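Local coordinates for protein polyguluronate lyase (Corynebacterium sp., PDB 1UAI) that probably cleaves the poly(alpha-L-guluronate) blocks of alginate as a lyase with a jelly-roll beta-sandwich fold, at residues A86-T91 against S186-K191; A8-L13 against A49-V54; E108-L113 against V127-G132; T96-E101 against V157-F162. One frame throughout, in Å; residues are numbered along the deposited sequence.

Interaction 1. Residues A86-T91 against S186-K191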
loop_
_atom_site.group_PDB
_atom_site.type_symbol
_atom_site.label_atom_id
_atom_site.label_comp_id
_atom_site.label_asym_id
_atom_site.label_seq_id
_atom_site.Cartn_x
_atom_site.Cartn_y
_atom_site.Cartn_z
ATOM N N ALA A 86 6.555 -5.071 -12.438
ATOM C CA ALA A 86 5.510 -4.637 -13.347
ATOM C C ALA A 86 5.825 -3.216 -13.792
ATOM O O ALA A 86 6.388 -2.424 -13.036
ATOM C CB ALA A 86 4.155 -4.683 -12.656
ATOM N N SER A 87 5.464 -2.912 -15.033
ATOM C CA SER A 87 5.679 -1.600 -15.622
ATOM C C SER A 87 4.679 -1.461 -16.760
ATOM O O SER A 87 4.789 -2.153 -17.773
ATOM C CB SER A 87 7.103 -1.494 -16.168
ATOM O OG SER A 87 7.298 -0.254 -16.823
ATOM N N TRP A 88 3.696 -0.582 -16.603
ATOM C CA TRP A 88 2.702 -0.417 -17.650
ATOM C C TRP A 88 2.396 1.026 -18.021
ATOM O O TRP A 88 2.663 1.968 -17.268
ATOM C CB TRP A 88 1.404 -1.160 -17.293
ATOM C CG TRP A 88 1.009 -1.087 -15.849
ATOM C CD1 TRP A 88 1.343 -1.969 -14.860
ATOM C CD2 TRP A 88 0.216 -0.068 -15.227
ATOM N NE1 TRP A 88 0.806 -1.565 -13.663
ATOM C CE2 TRP A 88 0.111 -0.401 -13.858
ATOM C CE3 TRP A 88 -0.416 1.093 -15.693
ATOM C CZ2 TRP A 88 -0.600 0.388 -12.947
ATOM C CZ3 TRP A 88 -1.123 1.878 -14.786
ATOM C CH2 TRP A 88 -1.208 1.520 -13.427
ATOM N N SER A 89 1.827 1.170 -19.212
ATOM C CA SER A 89 1.472 2.453 -19.794
ATOM C C SER A 89 0.135 2.999 -19.320
ATOM O O SER A 89 -0.780 2.244 -19.008
ATOM C CB SER A 89 1.442 2.312 -21.318
ATOM O OG SER A 89 0.850 3.440 -21.934
ATOM N N ALA A 90 0.027 4.322 -19.276
ATOM C CA ALA A 90 -1.214 4.968 -18.873
ATOM C C ALA A 90 -2.016 5.366 -20.114
ATOM O O ALA A 90 -3.189 5.722 -20.011
ATOM C CB ALA A 90 -0.914 6.203 -18.026
ATOM N N THR A 91 -1.383 5.290 -21.285
ATOM C CA THR A 91 -2.024 5.664 -22.546
ATOM C C THR A 91 -2.343 4.489 -23.470
ATOM O O THR A 91 -2.921 4.671 -24.544
ATOM C CB THR A 91 -1.151 6.661 -23.331
ATOM O OG1 THR A 91 0.139 6.085 -23.565
ATOM C CG2 THR A 91 -0.988 7.956 -22.550
ATOM N N SER A 186 4.517 6.406 -18.661
ATOM C CA SER A 186 4.505 4.952 -18.581
ATOM C C SER A 186 5.328 4.568 -17.357
ATOM O O SER A 186 5.649 5.425 -16.534
ATOM C CB SER A 186 5.109 4.340 -19.848
ATOM O OG SER A 186 4.300 4.616 -20.978
ATOM N N GLY A 187 5.665 3.288 -17.233
ATOM C CA GLY A 187 6.444 2.836 -16.092
ATOM C C GLY A 187 5.656 2.806 -14.791
ATOM O O GLY A 187 6.231 2.891 -13.707
ATOM N N ASN A 188 4.338 2.684 -14.898
ATOM C CA ASN A 188 3.472 2.647 -13.722
ATOM C C ASN A 188 3.358 1.250 -13.131
ATOM O O ASN A 188 3.552 0.252 -13.823
ATOM C CB ASN A 188 2.067 3.119 -14.089
ATOM C CG ASN A 188 2.052 4.514 -14.651
ATOM O OD1 ASN A 188 2.242 5.486 -13.923
ATOM N ND2 ASN A 188 1.833 4.625 -15.958
ATOM N N TYR A 189 3.036 1.195 -11.841
ATOM C CA TYR A 189 2.831 -0.065 -11.143
ATOM C C TYR A 189 2.022 0.192 -9.880
ATOM O O TYR A 189 1.985 1.314 -9.364
ATOM C CB TYR A 189 4.171 -0.751 -10.827
ATOM C CG TYR A 189 5.114 0.006 -9.922
ATOM C CD1 TYR A 189 5.076 -0.170 -8.538
ATOM C CD2 TYR A 189 6.072 0.869 -10.451
ATOM C CE1 TYR A 189 5.973 0.491 -7.706
ATOM C CE2 TYR A 189 6.973 1.537 -9.625
ATOM C CZ TYR A 189 6.918 1.342 -8.255
ATOM O OH TYR A 189 7.811 1.985 -7.427
ATOM N N PHE A 190 1.352 -0.848 -9.403
ATOM C CA PHE A 190 0.516 -0.753 -8.214
ATOM C C PHE A 190 1.243 -1.182 -6.942
ATOM O O PHE A 190 2.203 -1.961 -6.983
ATOM C CB PHE A 190 -0.725 -1.643 -8.363
ATOM C CG PHE A 190 -1.681 -1.209 -9.443
ATOM C CD1 PHE A 190 -2.307 0.033 -9.388
ATOM C CD2 PHE A 190 -1.997 -2.070 -10.490
ATOM C CE1 PHE A 190 -3.240 0.406 -10.358
ATOM C CE2 PHE A 190 -2.925 -1.708 -11.463
ATOM C CZ PHE A 190 -3.549 -0.467 -11.395
ATOM N N LYS A 191 0.765 -0.660 -5.815
ATOM C CA LYS A 191 1.286 -1.012 -4.496
ATOM C C LYS A 191 0.109 -1.024 -3.526
ATOM O O LYS A 191 -0.874 -0.308 -3.726
ATOM C CB LYS A 191 2.317 0.000 -3.985
ATOM C CG LYS A 191 3.457 0.304 -4.936
ATOM C CD LYS A 191 4.655 0.874 -4.192
ATOM C CE LYS A 191 5.394 -0.230 -3.448
ATOM N NZ LYS A 191 6.478 0.296 -2.574
HETATM O O HOH W 1 5.675 1.002 -18.958
HETATM O O HOH W 2 1.779 5.991 -21.088
#

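Interaction 2. Residues A8-L13 against A49-V54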
loop_
_atom_site.group_PDB
_atom_site.type_symbol
_atom_site.label_atom_id
_atom_site.label_comp_id
_atom_site.label_asym_id
_atom_site.label_seq_id
_atom_site.Cartn_x
_atom_site.Cartn_y
_atom_site.Cartn_z
ATOM N N ALA A 8 0.130 -15.377 1.849
ATOM C CA ALA A 8 -0.093 -15.939 0.518
ATOM C C ALA A 8 -1.280 -16.901 0.452
ATOM O O ALA A 8 -1.679 -17.321 -0.632
ATOM C CB ALA A 8 1.173 -16.638 0.029
ATOM N N GLN A 9 -1.832 -17.259 1.608
ATOM C CA GLN A 9 -2.989 -18.150 1.650
ATOM C C GLN A 9 -4.280 -17.332 1.704
ATOM O O GLN A 9 -5.367 -17.864 1.490
ATOM C CB GLN A 9 -2.923 -19.070 2.873
ATOM C CG GLN A 9 -1.712 -19.987 2.899
ATOM C CD GLN A 9 -1.639 -20.827 4.158
ATOM O OE1 GLN A 9 -1.829 -20.325 5.263
ATOM N NE2 GLN A 9 -1.348 -22.115 3.997
ATOM N N GLN A 10 -4.151 -16.039 1.988
ATOM C CA GLN A 10 -5.294 -15.128 2.082
ATOM C C GLN A 10 -5.524 -14.334 0.798
ATOM O O GLN A 10 -6.662 -14.007 0.452
ATOM C CB GLN A 10 -5.082 -14.147 3.236
ATOM C CG GLN A 10 -5.193 -14.755 4.622
ATOM C CD GLN A 10 -6.613 -15.152 4.965
ATOM O OE1 GLN A 10 -7.561 -14.434 4.650
ATOM N NE2 GLN A 10 -6.768 -16.294 5.628
ATOM N N LEU A 11 -4.435 -14.006 0.109
ATOM C CA LEU A 11 -4.482 -13.245 -1.137
ATOM C C LEU A 11 -3.595 -13.949 -2.152
ATOM O O LEU A 11 -2.685 -14.681 -1.770
ATOM C CB LEU A 11 -3.936 -11.832 -0.914
ATOM C CG LEU A 11 -4.586 -10.977 0.175
ATOM C CD1 LEU A 11 -3.760 -9.719 0.391
ATOM C CD2 LEU A 11 -6.011 -10.626 -0.223
ATOM N N ASP A 12 -3.861 -13.741 -3.439
ATOM C CA ASP A 12 -3.030 -14.346 -4.472
ATOM C C ASP A 12 -1.834 -13.417 -4.636
ATOM O O ASP A 12 -1.920 -12.386 -5.307
ATOM C CB ASP A 12 -3.783 -14.459 -5.801
ATOM C CG ASP A 12 -2.989 -15.214 -6.851
ATOM O OD1 ASP A 12 -1.756 -15.335 -6.684
ATOM O OD2 ASP A 12 -3.588 -15.680 -7.846
ATOM N N LEU A 13 -0.722 -13.782 -4.010
ATOM C CA LEU A 13 0.485 -12.969 -4.061
ATOM C C LEU A 13 1.462 -13.369 -5.161
ATOM O O LEU A 13 2.613 -12.935 -5.158
ATOM C CB LEU A 13 1.193 -13.008 -2.702
ATOM C CG LEU A 13 0.369 -12.494 -1.519
ATOM C CD1 LEU A 13 1.218 -12.541 -0.258
ATOM C CD2 LEU A 13 -0.102 -11.072 -1.792
ATOM N N ALA A 49 -5.031 -12.126 13.157
ATOM C CA ALA A 49 -5.495 -13.084 14.156
ATOM C C ALA A 49 -6.819 -13.748 13.784
ATOM O O ALA A 49 -7.022 -14.931 14.059
ATOM C CB ALA A 49 -5.620 -12.399 15.515
ATOM N N LYS A 50 -7.715 -12.994 13.154
ATOM C CA LYS A 50 -9.015 -13.533 12.769
ATOM C C LYS A 50 -8.992 -14.400 11.513
ATOM O O LYS A 50 -10.021 -14.943 11.112
ATOM C CB LYS A 50 -10.029 -12.398 12.603
ATOM C CG LYS A 50 -10.425 -11.738 13.917
ATOM C CD LYS A 50 -11.498 -10.681 13.707
ATOM C CE LYS A 50 -11.942 -10.068 15.028
ATOM N NZ LYS A 50 -10.829 -9.354 15.711
ATOM N N CYS A 51 -7.818 -14.530 10.898
ATOM C CA CYS A 51 -7.660 -15.348 9.696
ATOM C C CYS A 51 -8.616 -14.936 8.574
ATOM O O CYS A 51 -9.259 -15.782 7.949
ATOM C CB CYS A 51 -7.874 -16.827 10.038
ATOM S SG CYS A 51 -7.465 -17.968 8.677
ATOM N N THR A 52 -8.696 -13.633 8.318
ATOM C CA THR A 52 -9.569 -13.099 7.277
ATOM C C THR A 52 -8.831 -12.235 6.261
ATOM O O THR A 52 -9.375 -11.915 5.207
ATOM C CB THR A 52 -10.695 -12.244 7.882
ATOM O OG1 THR A 52 -10.126 -11.265 8.757
ATOM C CG2 THR A 52 -11.677 -13.115 8.652
ATOM N N GLY A 53 -7.601 -11.845 6.580
ATOM C CA GLY A 53 -6.842 -11.018 5.663
ATOM C C GLY A 53 -5.385 -10.911 6.054
ATOM O O GLY A 53 -4.903 -11.652 6.913
ATOM N N VAL A 54 -4.682 -9.980 5.420
ATOM C CA VAL A 54 -3.268 -9.780 5.686
ATOM C C VAL A 54 -3.009 -8.492 6.451
ATOM O O VAL A 54 -3.461 -7.413 6.062
ATOM C CB VAL A 54 -2.457 -9.747 4.368
ATOM C CG1 VAL A 54 -0.976 -9.532 4.664
ATOM C CG2 VAL A 54 -2.669 -11.044 3.602
HETATM O O HOH W 3 -9.715 -13.602 3.437
HETATM O O HOH W 4 -9.829 -17.059 5.378
#

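Interaction 3. Residues E108-L113 against V127-G132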
loop_
_atom_site.group_PDB
_atom_site.type_symbol
_atom_site.label_atom_id
_atom_site.label_comp_id
_atom_site.label_asym_id
_atom_site.label_seq_id
_atom_site.Cartn_x
_atom_site.Cartn_y
_atom_site.Cartn_z
ATOM N N GLU A 108 1.691 8.199 16.225
ATOM C CA GLU A 108 1.443 9.343 17.090
ATOM C C GLU A 108 1.924 10.632 16.429
ATOM O O GLU A 108 2.763 10.601 15.528
ATOM C CB GLU A 108 2.191 9.167 18.416
ATOM C CG GLU A 108 1.733 7.996 19.266
ATOM C CD GLU A 108 0.338 8.196 19.823
ATOM O OE1 GLU A 108 0.077 9.282 20.382
ATOM O OE2 GLU A 108 -0.492 7.271 19.709
ATOM N N VAL A 109 1.373 11.755 16.884
ATOM C CA VAL A 109 1.742 13.093 16.424
ATOM C C VAL A 109 1.406 13.447 14.975
ATOM O O VAL A 109 0.795 14.483 14.714
ATOM C CB VAL A 109 3.252 13.343 16.651
ATOM C CG1 VAL A 109 3.579 14.800 16.395
ATOM C CG2 VAL A 109 3.640 12.949 18.070
ATOM N N LYS A 110 1.833 12.597 14.046
ATOM C CA LYS A 110 1.600 12.779 12.615
ATOM C C LYS A 110 0.896 11.493 12.187
ATOM O O LYS A 110 1.519 10.576 11.647
ATOM C CB LYS A 110 2.946 12.930 11.898
ATOM C CG LYS A 110 2.869 13.325 10.432
ATOM C CD LYS A 110 4.264 13.542 9.859
ATOM C CE LYS A 110 4.221 14.081 8.438
ATOM N NZ LYS A 110 3.590 13.125 7.486
ATOM N N PRO A 111 -0.422 11.408 12.433
ATOM C CA PRO A 111 -1.239 10.235 12.102
ATOM C C PRO A 111 -1.527 10.073 10.615
ATOM O O PRO A 111 -2.686 10.088 10.192
ATOM C CB PRO A 111 -2.500 10.475 12.919
ATOM C CG PRO A 111 -2.670 11.957 12.786
ATOM C CD PRO A 111 -1.261 12.492 12.983
ATOM N N HIS A 112 -0.465 9.886 9.835
ATOM C CA HIS A 112 -0.564 9.762 8.385
ATOM C C HIS A 112 -0.144 8.374 7.910
ATOM O O HIS A 112 0.918 7.873 8.285
ATOM C CB HIS A 112 0.317 10.823 7.727
ATOM C CG HIS A 112 -0.032 12.231 8.106
ATOM N ND1 HIS A 112 0.690 13.316 7.660
ATOM C CD2 HIS A 112 -1.030 12.733 8.873
ATOM C CE1 HIS A 112 0.154 14.426 8.134
ATOM N NE2 HIS A 112 -0.892 14.100 8.872
ATOM N N LEU A 113 -0.960 7.777 7.046
ATOM C CA LEU A 113 -0.705 6.426 6.563
ATOM C C LEU A 113 -1.253 6.213 5.151
ATOM O O LEU A 113 -2.390 6.583 4.859
ATOM C CB LEU A 113 -1.357 5.446 7.544
ATOM C CG LEU A 113 -1.350 3.943 7.279
ATOM C CD1 LEU A 113 0.073 3.432 7.138
ATOM C CD2 LEU A 113 -2.061 3.241 8.425
ATOM N N VAL A 127 -2.366 8.145 -4.451
ATOM C CA VAL A 127 -2.476 7.138 -3.405
ATOM C C VAL A 127 -3.673 7.395 -2.493
ATOM O O VAL A 127 -4.249 8.487 -2.495
ATOM C CB VAL A 127 -1.191 7.117 -2.509
ATOM C CG1 VAL A 127 0.055 7.284 -3.360
ATOM C CG2 VAL A 127 -1.258 8.217 -1.457
ATOM N N PHE A 128 -4.048 6.366 -1.735
ATOM C CA PHE A 128 -5.117 6.461 -0.743
ATOM C C PHE A 128 -4.346 6.786 0.532
ATOM O O PHE A 128 -3.557 5.969 1.022
ATOM C CB PHE A 128 -5.854 5.128 -0.597
ATOM C CG PHE A 128 -6.912 4.894 -1.645
ATOM C CD1 PHE A 128 -8.263 4.935 -1.306
ATOM C CD2 PHE A 128 -6.563 4.617 -2.963
ATOM C CE1 PHE A 128 -9.251 4.703 -2.264
ATOM C CE2 PHE A 128 -7.543 4.384 -3.930
ATOM C CZ PHE A 128 -8.887 4.428 -3.578
ATOM N N ARG A 129 -4.576 7.985 1.056
ATOM C CA ARG A 129 -3.863 8.480 2.222
ATOM C C ARG A 129 -4.783 8.891 3.363
ATOM O O ARG A 129 -5.651 9.751 3.194
ATOM C CB ARG A 129 -3.010 9.680 1.791
ATOM C CG ARG A 129 -2.217 10.352 2.899
ATOM C CD ARG A 129 -1.545 11.630 2.399
ATOM N NE ARG A 129 -0.742 12.255 3.445
ATOM C CZ ARG A 129 0.583 12.175 3.528
ATOM N NH1 ARG A 129 1.275 11.506 2.617
ATOM N NH2 ARG A 129 1.217 12.741 4.548
ATOM N N LEU A 130 -4.588 8.282 4.527
ATOM C CA LEU A 130 -5.388 8.618 5.695
ATOM C C LEU A 130 -4.600 9.514 6.644
ATOM O O LEU A 130 -3.433 9.246 6.942
ATOM C CB LEU A 130 -5.812 7.355 6.456
ATOM C CG LEU A 130 -6.626 7.587 7.738
ATOM C CD1 LEU A 130 -7.968 8.217 7.383
ATOM C CD2 LEU A 130 -6.836 6.273 8.476
ATOM N N GLU A 131 -5.243 10.589 7.090
ATOM C CA GLU A 131 -4.660 11.512 8.059
ATOM C C GLU A 131 -5.737 11.663 9.132
ATOM O O GLU A 131 -6.729 12.361 8.927
ATOM C CB GLU A 131 -4.347 12.872 7.421
ATOM C CG GLU A 131 -3.405 12.782 6.230
ATOM C CD GLU A 131 -2.846 14.128 5.798
ATOM O OE1 GLU A 131 -3.442 15.172 6.136
ATOM O OE2 GLU A 131 -1.807 14.142 5.105
ATOM N N GLY A 132 -5.555 10.987 10.264
ATOM C CA GLY A 132 -6.546 11.048 11.327
ATOM C C GLY A 132 -7.802 10.323 10.875
ATOM O O GLY A 132 -7.791 9.103 10.710
HETATM O O HOH W 5 3.892 13.789 4.773
#

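Interaction 4. Residues T96-E101 against V157-F162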
loop_
_atom_site.group_PDB
_atom_site.type_symbol
_atom_site.label_atom_id
_atom_site.label_comp_id
_atom_site.label_asym_id
_atom_site.label_seq_id
_atom_site.Cartn_x
_atom_site.Cartn_y
_atom_site.Cartn_z
ATOM N N THR A 96 -6.202 -2.075 -14.010
ATOM C CA THR A 96 -7.068 -1.996 -12.851
ATOM C C THR A 96 -6.562 -2.672 -11.591
ATOM O O THR A 96 -5.965 -3.745 -11.650
ATOM C CB THR A 96 -8.433 -2.661 -13.179
ATOM O OG1 THR A 96 -8.951 -2.124 -14.401
ATOM C CG2 THR A 96 -9.436 -2.445 -12.059
ATOM N N MET A 97 -6.789 -2.024 -10.452
ATOM C CA MET A 97 -6.493 -2.641 -9.170
ATOM C C MET A 97 -7.711 -2.409 -8.297
ATOM O O MET A 97 -8.147 -1.271 -8.103
ATOM C CB MET A 97 -5.268 -2.073 -8.445
ATOM C CG MET A 97 -5.152 -2.696 -7.036
ATOM S SD MET A 97 -3.606 -2.503 -6.132
ATOM C CE MET A 97 -3.623 -0.736 -5.837
ATOM N N VAL A 98 -8.284 -3.505 -7.817
ATOM C CA VAL A 98 -9.418 -3.451 -6.911
ATOM C C VAL A 98 -8.896 -4.024 -5.607
ATOM O O VAL A 98 -8.273 -5.088 -5.594
ATOM C CB VAL A 98 -10.595 -4.327 -7.383
ATOM C CG1 VAL A 98 -11.708 -4.305 -6.338
ATOM C CG2 VAL A 98 -11.112 -3.830 -8.719
ATOM N N PHE A 99 -9.134 -3.318 -4.513
ATOM C CA PHE A 99 -8.671 -3.797 -3.225
ATOM C C PHE A 99 -9.671 -3.463 -2.135
ATOM O O PHE A 99 -10.468 -2.535 -2.268
ATOM C CB PHE A 99 -7.305 -3.177 -2.891
ATOM C CG PHE A 99 -7.339 -1.683 -2.700
ATOM C CD1 PHE A 99 -7.572 -1.131 -1.442
ATOM C CD2 PHE A 99 -7.158 -0.826 -3.783
ATOM C CE1 PHE A 99 -7.624 0.250 -1.268
ATOM C CE2 PHE A 99 -7.210 0.554 -3.619
ATOM C CZ PHE A 99 -7.444 1.094 -2.361
ATOM N N ARG A 100 -9.651 -4.260 -1.075
ATOM C CA ARG A 100 -10.507 -4.022 0.074
ATOM C C ARG A 100 -9.560 -3.993 1.252
ATOM O O ARG A 100 -8.809 -4.943 1.474
ATOM C CB ARG A 100 -11.536 -5.135 0.252
ATOM C CG ARG A 100 -12.636 -5.091 -0.783
ATOM C CD ARG A 100 -13.676 -6.165 -0.554
ATOM N NE ARG A 100 -14.587 -6.250 -1.689
ATOM C CZ ARG A 100 -15.526 -7.178 -1.827
ATOM N NH1 ARG A 100 -15.682 -8.107 -0.892
ATOM N NH2 ARG A 100 -16.301 -7.183 -2.901
ATOM N N GLU A 101 -9.571 -2.895 1.996
ATOM C CA GLU A 101 -8.679 -2.779 3.131
ATOM C C GLU A 101 -9.279 -1.907 4.210
ATOM O O GLU A 101 -10.318 -1.267 4.020
ATOM C CB GLU A 101 -7.335 -2.174 2.698
ATOM C CG GLU A 101 -7.419 -0.716 2.250
ATOM C CD GLU A 101 -6.071 -0.141 1.830
ATOM O OE1 GLU A 101 -5.173 -0.931 1.463
ATOM O OE2 GLU A 101 -5.908 1.100 1.847
ATOM N N VAL A 157 -13.703 -1.469 6.756
ATOM C CA VAL A 157 -13.258 -1.970 5.467
ATOM C C VAL A 157 -13.957 -1.216 4.347
ATOM O O VAL A 157 -15.169 -0.999 4.391
ATOM C CB VAL A 157 -13.565 -3.477 5.314
ATOM C CG1 VAL A 157 -13.128 -3.966 3.938
ATOM C CG2 VAL A 157 -12.856 -4.263 6.404
ATOM N N PHE A 158 -13.181 -0.794 3.355
ATOM C CA PHE A 158 -13.732 -0.101 2.200
ATOM C C PHE A 158 -13.119 -0.725 0.960
ATOM O O PHE A 158 -12.100 -1.422 1.041
ATOM C CB PHE A 158 -13.422 1.405 2.248
ATOM C CG PHE A 158 -11.961 1.738 2.089
ATOM C CD1 PHE A 158 -11.412 1.971 0.829
ATOM C CD2 PHE A 158 -11.135 1.813 3.203
ATOM C CE1 PHE A 158 -10.055 2.274 0.686
ATOM C CE2 PHE A 158 -9.782 2.114 3.072
ATOM C CZ PHE A 158 -9.241 2.345 1.813
ATOM N N GLU A 159 -13.757 -0.496 -0.179
ATOM C CA GLU A 159 -13.261 -1.023 -1.435
ATOM C C GLU A 159 -12.750 0.129 -2.282
ATOM O O GLU A 159 -13.489 1.063 -2.594
ATOM C CB GLU A 159 -14.371 -1.773 -2.176
ATOM C CG GLU A 159 -13.918 -2.422 -3.475
ATOM C CD GLU A 159 -14.972 -3.342 -4.062
ATOM O OE1 GLU A 159 -15.293 -4.363 -3.422
ATOM O OE2 GLU A 159 -15.484 -3.043 -5.160
ATOM N N GLY A 160 -11.470 0.070 -2.628
ATOM C CA GLY A 160 -10.890 1.102 -3.460
ATOM C C GLY A 160 -10.603 0.523 -4.827
ATOM O O GLY A 160 -10.418 -0.688 -4.974
ATOM N N LYS A 161 -10.586 1.379 -5.838
ATOM C CA LYS A 161 -10.287 0.919 -7.182
ATOM C C LYS A 161 -9.614 1.991 -8.015
ATOM O O LYS A 161 -9.999 3.161 -7.975
ATOM C CB LYS A 161 -11.559 0.458 -7.908
ATOM C CG LYS A 161 -11.292 -0.064 -9.323
ATOM C CD LYS A 161 -12.518 -0.698 -9.969
ATOM C CE LYS A 161 -13.607 0.320 -10.264
ATOM N NZ LYS A 161 -14.749 -0.299 -10.997
ATOM N N PHE A 162 -8.584 1.578 -8.745
ATOM C CA PHE A 162 -7.869 2.450 -9.667
ATOM C C PHE A 162 -8.121 1.856 -11.049
ATOM O O PHE A 162 -7.976 0.647 -11.235
ATOM C CB PHE A 162 -6.351 2.391 -9.473
ATOM C CG PHE A 162 -5.836 3.058 -8.233
ATOM C CD1 PHE A 162 -5.896 4.439 -8.078
ATOM C CD2 PHE A 162 -5.188 2.303 -7.262
ATOM C CE1 PHE A 162 -5.306 5.057 -6.974
ATOM C CE2 PHE A 162 -4.597 2.909 -6.158
ATOM C CZ PHE A 162 -4.654 4.288 -6.013
#

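Interaction 1. Residues A86-T91 against S186-K191
The indole of Trp-88 lies between Asn-188 and Phe-190, where the loop 86-91 meets a G1 beta bulge: Gly-187, with its positive phi of 73°, and Asn-188 both stand opposite Trp-88. Asn-188 crosses the indole at about a right angle. Its CB makes a CH-pi contact over the six-membered ring, 3.5 Å from the centroid, and its backbone O lies above the same face, offset toward the rim. Phe-190 approaches from the other side of the indole plane, at an oblique tilt of 45° between rings, with Trp-88 CZ2 over the centre of the phenyl face and 3.4 Å from Phe-190 CZ. The chi1 of Trp-88 (39°) sets CG between the backbone N and the carbonyl carbon.

Beside the ring, Trp-88 O is gripped twice by one residue: Asn-188 N reaches a lone pair at 3.0 Å, and the amide ND2, at 3.1 Å, comes in tilted from the carbonyl plane. In return Trp-88 N donates to Asn-188 O at 2.9 Å. Further bonds fix both polar ends, from Trp-88 NE1 to Glu-77 and from Asn-188 OD1 to His-183, while His-95 stacks on the indole. At the solvent side one water links the loops, bonded to Ser-87 OG and accepting from Gly-187 N at 2.9 Å.

Interaction 2. Residues A8-L13 against A49-V54
Gln-10 and Gly-53 mark the nearest approach of the two backbones, with 5.7 Å between their CA atoms. Neither segment pairs with the other as a strand: residues 8-10 have helical backbone angles without the regular bonds and 11-13 run on as loop, whereas 49-53 form a turn in which Cys-51 has a positive phi of 56°. The contact is therefore made by side chains, chiefly that of Gln-10.

This side chain is bent at chi2 (-70°), which swings CD across the turn toward Gly-53 N and Thr-52 C. Its amide then lies against the peptide between Thr-52 and Gly-53, OE1 being 3.0 Å from Thr-52 C. At the other branch NE2 is 3.5 Å from Cys-51 SG, and a water ties the two segments here, accepting from Gln-10 NE2 and donating to Cys-51 O at 2.9 Å. The same NE2 donates to Pro-3 O, and Cys-51 is joined to Cys-4 by a disulfide. Covalent and polar links thus fasten the N-terminal arm of the jelly-roll sandwich to the turn connecting strands 45-47 and 54-59.

The apolar end of the contact lies nearer the sheet. Val-54 CG2, anti to its carbonyl carbon, meets Leu-11 CD1 at 3.6 Å, the two side chains crossing obliquely, and Gln-10 CB touches the same methyl at 3.9 Å. Leu-216 of strand 211-223 shares a backbone hydrogen bond with Val-54 and meets the Leu-11 side chain, while Asn-48 OD1 takes the Gly-53 N-H.

Interaction 3. Residues E108-L113 against V127-G132
Lys-110 NZ, only 3.8 Å from Arg-129 NH2, is gripped by three acceptors: His-112 ND1 at 2.9 Å, a water, and the carbonyl oxygen of Gln-197. That water also accepts from Arg-129 NH2, so it sits between two like charges and probably eases their repulsion. The group lies at the open end of the antiparallel beta hairpin formed by strands 112-119 and 124-131, part of one sheet of the jelly-roll sandwich.

On the face carrying His-112 and Glu-131, which form a non-hydrogen-bonded pair, the carboxylate lies flat over the imidazole, the two planes 6° apart. Glu-131 OE2 is above the ring centre, and CG makes a CH-pi contact 3.9 Å from the centroid. Lys-110 CG lies over the opposite face of the imidazole, which is therefore sandwiched between neighbouring side chains. A salt bridge along its own strand helps to hold the carboxylate level: Arg-129 NE gives OE2 a bond of 2.7 Å, on the anti side, and the extended Arg-129 chain brings the guanidinium there edge-on. A second hold is the bond between the other oxygen, OE1, and His-144.

On the reverse face Leu-113 and Leu-130, a hydrogen-bonded pair, both pack on Phe-103 of the facing sheet. Their backbones exchange two bonds, the shorter from Leu-130 N to Leu-113 O at 2.8 Å. Pro-111 is the centre of an inverse gamma turn, closed by His-112 N on Lys-110 O, and its own O receives the N-H of Gly-132 at 3.0 Å.

Interaction 4. Residues T96-E101 against V157-F162
Phe-99 and Gly-160 face each other in the middle of an antiparallel strand pair, 96-101 with 158-162, within the seven-stranded sheet of the jelly-roll sandwich. The Phe-99 ring leans across its neighbour so that Gly-160 CA makes a CH-pi contact over the face, 3.9 Å from the centroid; Gly-160 has no side chain to stand in the way. With chi1 at 65°, Phe-99 CG stands between the backbone N and carbonyl carbon. Phe-158 CE1 touches Phe-99 CE1 at 3.7 Å, the rings set obliquely, and Met-97 CE meets Phe-162 at the ring edge, close to its plane. Glu-101 extends its chain alongside Phe-158, with CG 3.6 Å from Phe-158 CZ.

Three hydrogen-bonded pairs, 97 with 162, 99 with 160 and 101 with 158, fix this register by six backbone bonds, the shortest from Gly-160 N to Phe-99 O at 2.8 Å. Outward from this largely aromatic face, Phe-128 of the other sheet meets Phe-99 and Phe-162 edge-to-face, while Phe-190 packs on Met-97 and Phe-162.

The reverse face, of Val-98, Arg-100, Glu-159 and Lys-161, is mostly charged and partly solvent-accessible. Val-98 CG2 lies against the aliphatic part of Lys-161, whose amine makes a cation-pi contact with Tyr-172. Beside them a salt bridge joins nearly coplanar groups, Arg-100 NE reaching the anti lone pair of Glu-159 OE1 at 2.7 Å.

Interactions 1, 3 and 4 are joined through the space between the two sheets, where Phe-190 of interaction 1 and Phe-128 of interaction 3 reach interaction 4 from the other sheet. Interaction 4, a regular strand pair, turns one face to this core and the other, largely charged, outward. Interactions 1 and 3 both belong to the opposing sheet, their centres about 25 Å apart on opposite sides of the chain centre, and each combines buried and solvent-facing groups: one depends on a bulge and an indole, the other on a charged cluster at a hairpin end. Interaction 2, between loops, touches none of the others and relies on an amide, water and a neighbouring disulfide.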